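Local coordinates for protein alkane monooxygenase (Geobacillus thermodenitrificans, PDB 3B9O) that belongs to the luciferase-like monooxygenases, a family of TIM-barrel proteins, and holds flavin mononucleotide in a pocket of its single chain, at residues I5-F10 against G49-L54; A279-I284 against D373-V378. One frame throughout, in Å; residues are numbered along the deposited sequence.

Both contacts are pairs of parallel neighbours in one curled sheet, with centres about 9 Å apart, and strand 374-378 of contact 2 lies next to strand 6-12 of contact 1. Asn8 joins them twice through its backbone: its N lies 2.8 Å from Phe375 O and its O 2.7 Å from Leu377 N, both probable hydrogen bonds. Its side chain makes a third tie, from Asn8 ND2 to Asn376 OD1. On the other face, Phe51 CZ packs 3.9 Å from Leu377 CD2. Contact 2 comes nearer to the bound flavin mononucleotide: the side chain of Asn376 is about 6 Å from it and that of Asn8 about 11 Å.

Contact 1: residues I5-F10 against G49-L54; sequences IHINAF and GKFDAL
His6 and Asp52 meet through a very short hydrogen bond, ND1 of His6 to OD2 of Asp52, 2.5 Å, bent to 143° at the hydrogen. OD2 sits at the edge of the imidazole, near its plane, while the carboxylate is turned 86° against the ring. His6 CG lies anti to the carbonyl carbon, beside the backbone N (chi1 -60°). The other oxygen, Asp52 OD1, takes a weak, long bond from Ile7 N (3.4 Å) and a salt bridge from Arg404, so both carboxylate oxygens are engaged. A water bridges the side chains of Asn8 and Asp52, donating to Asn8 OD1 at 2.8 Å and also to Asp52 OD2; Asn8 ND2 turns to Asn376 OD1 and Tyr225.

On the other side the contact is apolar. Ile7 CG2 lies over the face of the Phe51 ring, 4.0 Å from its centroid, a CH-pi contact. The same ring presents an edge to Ala9 N, and its CD2 is 3.7 Å from Ala9 CB. Leu54 CD2 closes on Ala9 CB at 3.9 Å. Leu46 of helix 36-48 touches Ala9, Phe51 and Leu54, and helix 384-399 packs on Ile7, Ala9 and Phe51. The backbones are joined by Ala9 N to Ala53 O, 2.8 Å, and, weakly, by Asp52 N to Ile7 O. Strand 6-12, helix 36-48 and the adjacent parallel strand 53-57 thus form the beta-alpha-beta unit that opens a TIM barrel.

Contact 2: residues A279-I284 against D373-V378; sequences AGICVI and DGFNLV
Ile281 and Phe375 carry the outer face of this parallel strand pair, part of the barrel wall of a TIM-barrel fold. Their side chains approach at a slant, Ile281 CG2 standing 3.6 Å from Phe375 CD2. That methyl lies between the backbone N and the carbonyl carbon, because CG1 runs anti to N (chi1 -175°). Ala279 CB reaches the same CD2 of Phe375 at 4.0 Å, so this ring carbon is shared by two neighbours on strand 276-285. Met363 of helix 356-370 touches both Ile281 and Phe375. Further along, Val283 and Leu377 cross at about a right angle, Val283 CG2 to Leu377 CD1 3.8 Å.

Four backbone hydrogen bonds fix the register, from Ala279 N to Gly374 O at 3.0 Å through to Val378 N to Ile281 O at 2.9 Å. The two short strand segments run at 42° to each other, consistent with the twist of a barrel wall. On the face bearing Asn376, whose OD1 is bonded to Asn8, Cys282 SG rests 3.6 Å from Val378 CB.

Contact 1: residues I5-F10 against G49-L54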
ATOM      1  N   ILE A   5      15.321  -2.095  -8.956  1.00 17.41           N
ATOM      2  CA  ILE A   5      13.867  -2.285  -8.813  1.00 17.25           C
ATOM      3  C   ILE A   5      13.499  -2.312  -7.330  1.00 20.05           C
ATOM      4  O   ILE A   5      14.065  -3.110  -6.569  1.00 15.22           O
ATOM      5  CB  ILE A   5      13.416  -3.587  -9.498  1.00 22.44           C
ATOM      6  CG1 ILE A   5      13.829  -3.575 -11.001  1.00 25.14           C
ATOM      7  CG2 ILE A   5      11.895  -3.841  -9.305  1.00 21.18           C
ATOM      8  CD1 ILE A   5      13.589  -4.914 -11.720  1.00 18.02           C
ATOM      9  N   HIS A   6      12.597  -1.415  -6.931  1.00 17.67           N
ATOM     10  CA  HIS A   6      12.054  -1.438  -5.566  1.00 19.38           C
ATOM     11  C   HIS A   6      11.037  -2.593  -5.405  1.00 22.69           C
ATOM     12  O   HIS A   6      10.157  -2.787  -6.237  1.00 17.71           O
ATOM     13  CB  HIS A   6      11.446  -0.073  -5.180  1.00 15.33           C
ATOM     14  CG  HIS A   6      12.420   1.069  -5.224  1.00 22.68           C
ATOM     15  ND1 HIS A   6      13.249   1.392  -4.164  1.00 17.57           N
ATOM     16  CD2 HIS A   6      12.653   2.002  -6.179  1.00 23.74           C
ATOM     17  CE1 HIS A   6      13.985   2.442  -4.490  1.00 32.68           C
ATOM     18  NE2 HIS A   6      13.646   2.828  -5.707  1.00 23.74           N
ATOM     19  N   ILE A   7      11.158  -3.388  -4.347  1.00 17.01           N
ATOM     20  CA  ILE A   7      10.205  -4.458  -4.143  1.00 13.98           C
ATOM     21  C   ILE A   7       9.590  -4.387  -2.752  1.00 21.40           C
ATOM     22  O   ILE A   7      10.314  -4.379  -1.742  1.00 20.36           O
ATOM     23  CB  ILE A   7      10.823  -5.848  -4.428  1.00 20.51           C
ATOM     24  CG1 ILE A   7      11.163  -5.976  -5.937  1.00 21.81           C
ATOM     25  CG2 ILE A   7       9.851  -6.971  -4.058  1.00 17.61           C
ATOM     26  CD1 ILE A   7      12.093  -7.070  -6.267  1.00 44.35           C
ATOM     27  N   ASN A   8       8.260  -4.337  -2.721  1.00 17.44           N
ATOM     28  CA  ASN A   8       7.478  -4.426  -1.489  1.00 14.53           C
ATOM     29  C   ASN A   8       6.739  -5.765  -1.379  1.00 14.03           C
ATOM     30  O   ASN A   8       6.280  -6.308  -2.390  1.00 16.33           O
ATOM     31  CB  ASN A   8       6.416  -3.337  -1.442  1.00 13.49           C
ATOM     32  CG  ASN A   8       6.985  -1.948  -1.494  1.00 17.20           C
ATOM     33  OD1 ASN A   8       8.140  -1.712  -1.125  1.00 17.33           O
ATOM     34  ND2 ASN A   8       6.162  -1.003  -1.941  1.00 15.88           N
ATOM     35  N   ALA A   9       6.598  -6.250  -0.155  1.00 16.53           N
ATOM     36  CA  ALA A   9       5.831  -7.448   0.157  1.00 15.37           C
ATOM     37  C   ALA A   9       4.404  -7.019   0.409  1.00 12.02           C
ATOM     38  O   ALA A   9       4.156  -6.192   1.284  1.00 15.54           O
ATOM     39  CB  ALA A   9       6.425  -8.098   1.379  1.00  9.56           C
ATOM     40  N   PHE A  10       3.469  -7.533  -0.373  1.00 14.22           N
ATOM     41  CA  PHE A  10       2.062  -7.149  -0.253  1.00 10.94           C
ATOM     42  C   PHE A  10       1.340  -8.044   0.763  1.00 19.82           C
ATOM     43  O   PHE A  10       1.288  -9.291   0.636  1.00 16.50           O
ATOM     44  CB  PHE A  10       1.358  -7.219  -1.603  1.00 10.36           C
ATOM     45  CG  PHE A  10       0.056  -6.497  -1.664  1.00 16.34           C
ATOM     46  CD1 PHE A  10      -0.100  -5.243  -1.084  1.00 20.74           C
ATOM     47  CD2 PHE A  10      -1.025  -7.061  -2.354  1.00 14.74           C
ATOM     48  CE1 PHE A  10      -1.314  -4.567  -1.161  1.00 21.34           C
ATOM     49  CE2 PHE A  10      -2.245  -6.363  -2.455  1.00 13.89           C
ATOM     50  CZ  PHE A  10      -2.383  -5.132  -1.883  1.00 14.92           C
ATOM     51  N   GLY A  49      15.714 -10.979   2.597  1.00 14.49           N
ATOM     52  CA  GLY A  49      15.587 -10.798   1.149  1.00 16.82           C
ATOM     53  C   GLY A  49      15.791  -9.398   0.588  1.00 20.17           C
ATOM     54  O   GLY A  49      15.523  -9.168  -0.597  1.00 16.79           O
ATOM     55  N   LYS A  50      16.214  -8.455   1.441  1.00 19.25           N
ATOM     56  CA  LYS A  50      16.465  -7.023   1.089  1.00 13.01           C
ATOM     57  C   LYS A  50      15.254  -6.255   0.545  1.00 17.25           C
ATOM     58  O   LYS A  50      15.431  -5.259  -0.162  1.00 18.19           O
ATOM     59  CB  LYS A  50      17.688  -6.832   0.140  1.00 18.56           C
ATOM     60  CG  LYS A  50      18.861  -7.735   0.473  1.00 21.34           C
ATOM     61  CD  LYS A  50      19.536  -7.332   1.762  1.00 23.28           C
ATOM     62  CE  LYS A  50      20.620  -8.358   2.111  1.00 26.25           C
ATOM     63  NZ  LYS A  50      21.278  -7.959   3.374  1.00 24.57           N
ATOM     64  N   PHE A  51      14.042  -6.699   0.873  1.00 13.84           N
ATOM     65  CA  PHE A  51      12.851  -5.985   0.425  1.00 14.73           C
ATOM     66  C   PHE A  51      12.879  -4.514   0.880  1.00 14.27           C
ATOM     67  O   PHE A  51      13.290  -4.251   1.982  1.00 16.51           O
ATOM     68  CB  PHE A  51      11.591  -6.659   1.012  1.00 11.84           C
ATOM     69  CG  PHE A  51      11.033  -7.784   0.157  1.00 19.96           C
ATOM     70  CD1 PHE A  51      11.807  -8.908  -0.147  1.00 27.01           C
ATOM     71  CD2 PHE A  51       9.727  -7.731  -0.317  1.00 16.79           C
ATOM     72  CE1 PHE A  51      11.284  -9.951  -0.925  1.00 28.52           C
ATOM     73  CE2 PHE A  51       9.186  -8.775  -1.060  1.00 14.89           C
ATOM     74  CZ  PHE A  51       9.970  -9.893  -1.355  1.00 20.98           C
ATOM     75  N   ASP A  52      12.418  -3.575   0.055  1.00 14.62           N
ATOM     76  CA  ASP A  52      12.190  -2.198   0.529  1.00 15.77           C
ATOM     77  C   ASP A  52      11.238  -2.138   1.735  1.00 22.94           C
ATOM     78  O   ASP A  52      11.527  -1.479   2.750  1.00 17.37           O
ATOM     79  CB  ASP A  52      11.526  -1.324  -0.531  1.00 13.45           C
ATOM     80  CG  ASP A  52      12.460  -0.913  -1.665  1.00 20.34           C
ATOM     81  OD1 ASP A  52      13.211  -1.769  -2.161  1.00 30.49           O
ATOM     82  OD2 ASP A  52      12.363   0.238  -2.131  1.00 21.72           O
ATOM     83  N   ALA A  53      10.081  -2.771   1.589  1.00 16.46           N
ATOM     84  CA  ALA A  53       9.019  -2.570   2.588  1.00 16.69           C
ATOM     85  C   ALA A  53       8.020  -3.716   2.647  1.00 21.20           C
ATOM     86  O   ALA A  53       7.916  -4.551   1.706  1.00 15.61           O
ATOM     87  CB  ALA A  53       8.295  -1.216   2.336  1.00 10.49           C
ATOM     88  N   LEU A  54       7.296  -3.738   3.761  1.00 13.05           N
ATOM     89  CA  LEU A  54       6.086  -4.518   3.917  1.00 13.95           C
ATOM     90  C   LEU A  54       4.944  -3.554   3.673  1.00 12.79           C
ATOM     91  O   LEU A  54       4.849  -2.545   4.383  1.00 15.29           O
ATOM     92  CB  LEU A  54       6.009  -5.006   5.362  1.00  9.99           C
ATOM     93  CG  LEU A  54       5.144  -6.209   5.756  1.00 25.51           C
ATOM     94  CD1 LEU A  54       4.309  -6.005   6.943  1.00 24.76           C
ATOM     95  CD2 LEU A  54       4.510  -7.089   4.661  1.00 11.13           C
TER
HETATM   96  O   HOH W   1       9.453   0.626  -1.797  1.00 18.16           O

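Contact 2: residues A279-I284 against D373-V378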
ATOM      1  N   ALA A 279       3.851  -1.444  -9.695  1.00 13.55           N
ATOM      2  CA  ALA A 279       2.875  -2.364 -10.243  1.00 17.96           C
ATOM      3  C   ALA A 279       2.700  -3.535  -9.294  1.00 25.08           C
ATOM      4  O   ALA A 279       3.585  -3.806  -8.481  1.00 23.81           O
ATOM      5  CB  ALA A 279       3.342  -2.858 -11.615  1.00 18.46           C
ATOM      6  N   GLY A 280       1.551  -4.211  -9.349  1.00 16.42           N
ATOM      7  CA  GLY A 280       1.403  -5.484  -8.636  1.00 12.02           C
ATOM      8  C   GLY A 280       2.010  -6.582  -9.510  1.00 14.27           C
ATOM      9  O   GLY A 280       2.091  -6.452 -10.745  1.00 16.82           O
ATOM     10  N   ILE A 281       2.479  -7.655  -8.874  1.00 15.17           N
ATOM     11  CA  ILE A 281       2.935  -8.843  -9.599  1.00 10.87           C
ATOM     12  C   ILE A 281       2.764 -10.054  -8.691  1.00 15.55           C
ATOM     13  O   ILE A 281       3.001  -9.981  -7.488  1.00 16.15           O
ATOM     14  CB  ILE A 281       4.434  -8.719 -10.094  1.00 12.61           C
ATOM     15  CG1 ILE A 281       4.820  -9.949 -10.973  1.00 16.26           C
ATOM     16  CG2 ILE A 281       5.375  -8.516  -8.946  1.00 12.81           C
ATOM     17  CD1 ILE A 281       6.064  -9.768 -11.830  1.00 16.92           C
ATOM     18  N   CYS A 282       2.303 -11.154  -9.270  1.00 15.32           N
ATOM     19  CA  CYS A 282       2.297 -12.443  -8.595  1.00 14.57           C
ATOM     20  C   CYS A 282       3.371 -13.303  -9.256  1.00 16.60           C
ATOM     21  O   CYS A 282       3.488 -13.335 -10.484  1.00 17.01           O
ATOM     22  CB  CYS A 282       0.939 -13.139  -8.714  1.00 22.97           C
ATOM     23  SG  CYS A 282      -0.531 -12.140  -8.391  1.00 40.56           S
ATOM     24  N   VAL A 283       4.202 -13.951  -8.447  1.00 12.35           N
ATOM     25  CA  VAL A 283       5.333 -14.689  -8.982  1.00 21.37           C
ATOM     26  C   VAL A 283       5.198 -16.134  -8.515  1.00 20.81           C
ATOM     27  O   VAL A 283       4.998 -16.382  -7.330  1.00 16.37           O
ATOM     28  CB  VAL A 283       6.704 -14.101  -8.503  1.00 18.51           C
ATOM     29  CG1 VAL A 283       7.824 -15.044  -8.868  1.00 14.68           C
ATOM     30  CG2 VAL A 283       6.933 -12.654  -9.107  1.00 13.19           C
ATOM     31  N   ILE A 284       5.269 -17.074  -9.454  1.00 14.77           N
ATOM     32  CA  ILE A 284       5.338 -18.482  -9.116  1.00 15.25           C
ATOM     33  C   ILE A 284       6.603 -18.973  -9.805  1.00 23.92           C
ATOM     34  O   ILE A 284       6.680 -19.036 -11.063  1.00 19.07           O
ATOM     35  CB  ILE A 284       4.117 -19.288  -9.618  1.00 21.58           C
ATOM     36  CG1 ILE A 284       2.807 -18.805  -8.971  1.00 21.62           C
ATOM     37  CG2 ILE A 284       4.352 -20.810  -9.367  1.00 19.76           C
ATOM     38  CD1 ILE A 284       1.516 -19.265  -9.744  1.00 21.29           C
ATOM     39  N   ASP A 373       8.798   1.684 -11.447  1.00 15.38           N
ATOM     40  CA  ASP A 373       9.962   1.791 -10.568  1.00 12.61           C
ATOM     41  C   ASP A 373      10.067   0.634  -9.599  1.00 12.48           C
ATOM     42  O   ASP A 373      11.127   0.394  -9.049  1.00 13.97           O
ATOM     43  CB  ASP A 373       9.889   3.094  -9.759  1.00 17.43           C
ATOM     44  CG  ASP A 373       9.950   4.321 -10.645  1.00 19.36           C
ATOM     45  OD1 ASP A 373       8.947   5.055 -10.723  1.00 18.83           O
ATOM     46  OD2 ASP A 373      10.998   4.516 -11.296  1.00 21.79           O
ATOM     47  N   GLY A 374       8.972  -0.066  -9.359  1.00 13.40           N
ATOM     48  CA  GLY A 374       8.974  -1.152  -8.383  1.00 13.23           C
ATOM     49  C   GLY A 374       7.706  -1.982  -8.462  1.00 18.11           C
ATOM     50  O   GLY A 374       6.818  -1.709  -9.268  1.00 15.14           O
ATOM     51  N   PHE A 375       7.632  -2.981  -7.601  1.00 13.35           N
ATOM     52  CA  PHE A 375       6.516  -3.898  -7.552  1.00 16.46           C
ATOM     53  C   PHE A 375       6.030  -4.120  -6.127  1.00 13.61           C
ATOM     54  O   PHE A 375       6.834  -4.183  -5.170  1.00 16.07           O
ATOM     55  CB  PHE A 375       6.906  -5.278  -8.150  1.00 12.26           C
ATOM     56  CG  PHE A 375       7.265  -5.227  -9.618  1.00 14.46           C
ATOM     57  CD1 PHE A 375       8.570  -4.934 -10.009  1.00 16.31           C
ATOM     58  CD2 PHE A 375       6.294  -5.417 -10.591  1.00 16.76           C
ATOM     59  CE1 PHE A 375       8.927  -4.877 -11.355  1.00 19.92           C
ATOM     60  CE2 PHE A 375       6.639  -5.395 -11.951  1.00 17.49           C
ATOM     61  CZ  PHE A 375       7.962  -5.108 -12.323  1.00 21.61           C
ATOM     62  N   ASN A 376       4.727  -4.307  -6.001  1.00 12.98           N
ATOM     63  CA  ASN A 376       4.183  -4.920  -4.789  1.00 13.09           C
ATOM     64  C   ASN A 376       3.998  -6.397  -5.088  1.00 13.43           C
ATOM     65  O   ASN A 376       3.222  -6.747  -6.005  1.00 13.09           O
ATOM     66  CB  ASN A 376       2.836  -4.336  -4.387  1.00 17.03           C
ATOM     67  CG  ASN A 376       2.949  -3.055  -3.620  1.00 30.36           C
ATOM     68  OD1 ASN A 376       4.036  -2.599  -3.262  1.00 21.91           O
ATOM     69  ND2 ASN A 376       1.787  -2.445  -3.357  1.00 37.56           N
ATOM     70  N   LEU A 377       4.736  -7.243  -4.374  1.00 10.15           N
ATOM     71  CA  LEU A 377       4.642  -8.681  -4.566  1.00 17.09           C
ATOM     72  C   LEU A 377       3.418  -9.293  -3.827  1.00 12.79           C
ATOM     73  O   LEU A 377       3.351  -9.331  -2.585  1.00 13.77           O
ATOM     74  CB  LEU A 377       5.966  -9.376  -4.202  1.00 12.32           C
ATOM     75  CG  LEU A 377       6.056 -10.914  -4.314  1.00 20.42           C
ATOM     76  CD1 LEU A 377       5.792 -11.421  -5.735  1.00 19.48           C
ATOM     77  CD2 LEU A 377       7.428 -11.375  -3.850  1.00 14.87           C
ATOM     78  N   VAL A 378       2.488  -9.791  -4.641  1.00 14.10           N
ATOM     79  CA  VAL A 378       1.249 -10.378  -4.214  1.00 18.96           C
ATOM     80  C   VAL A 378       1.494 -11.860  -3.879  1.00 17.91           C
ATOM     81  O   VAL A 378       2.216 -12.564  -4.622  1.00 14.16           O
ATOM     82  CB  VAL A 378       0.157 -10.263  -5.349  1.00 19.22           C
ATOM     83  CG1 VAL A 378      -1.194 -10.853  -4.885  1.00 22.02           C
ATOM     84  CG2 VAL A 378      -0.019  -8.784  -5.797  1.00 15.96           C
TER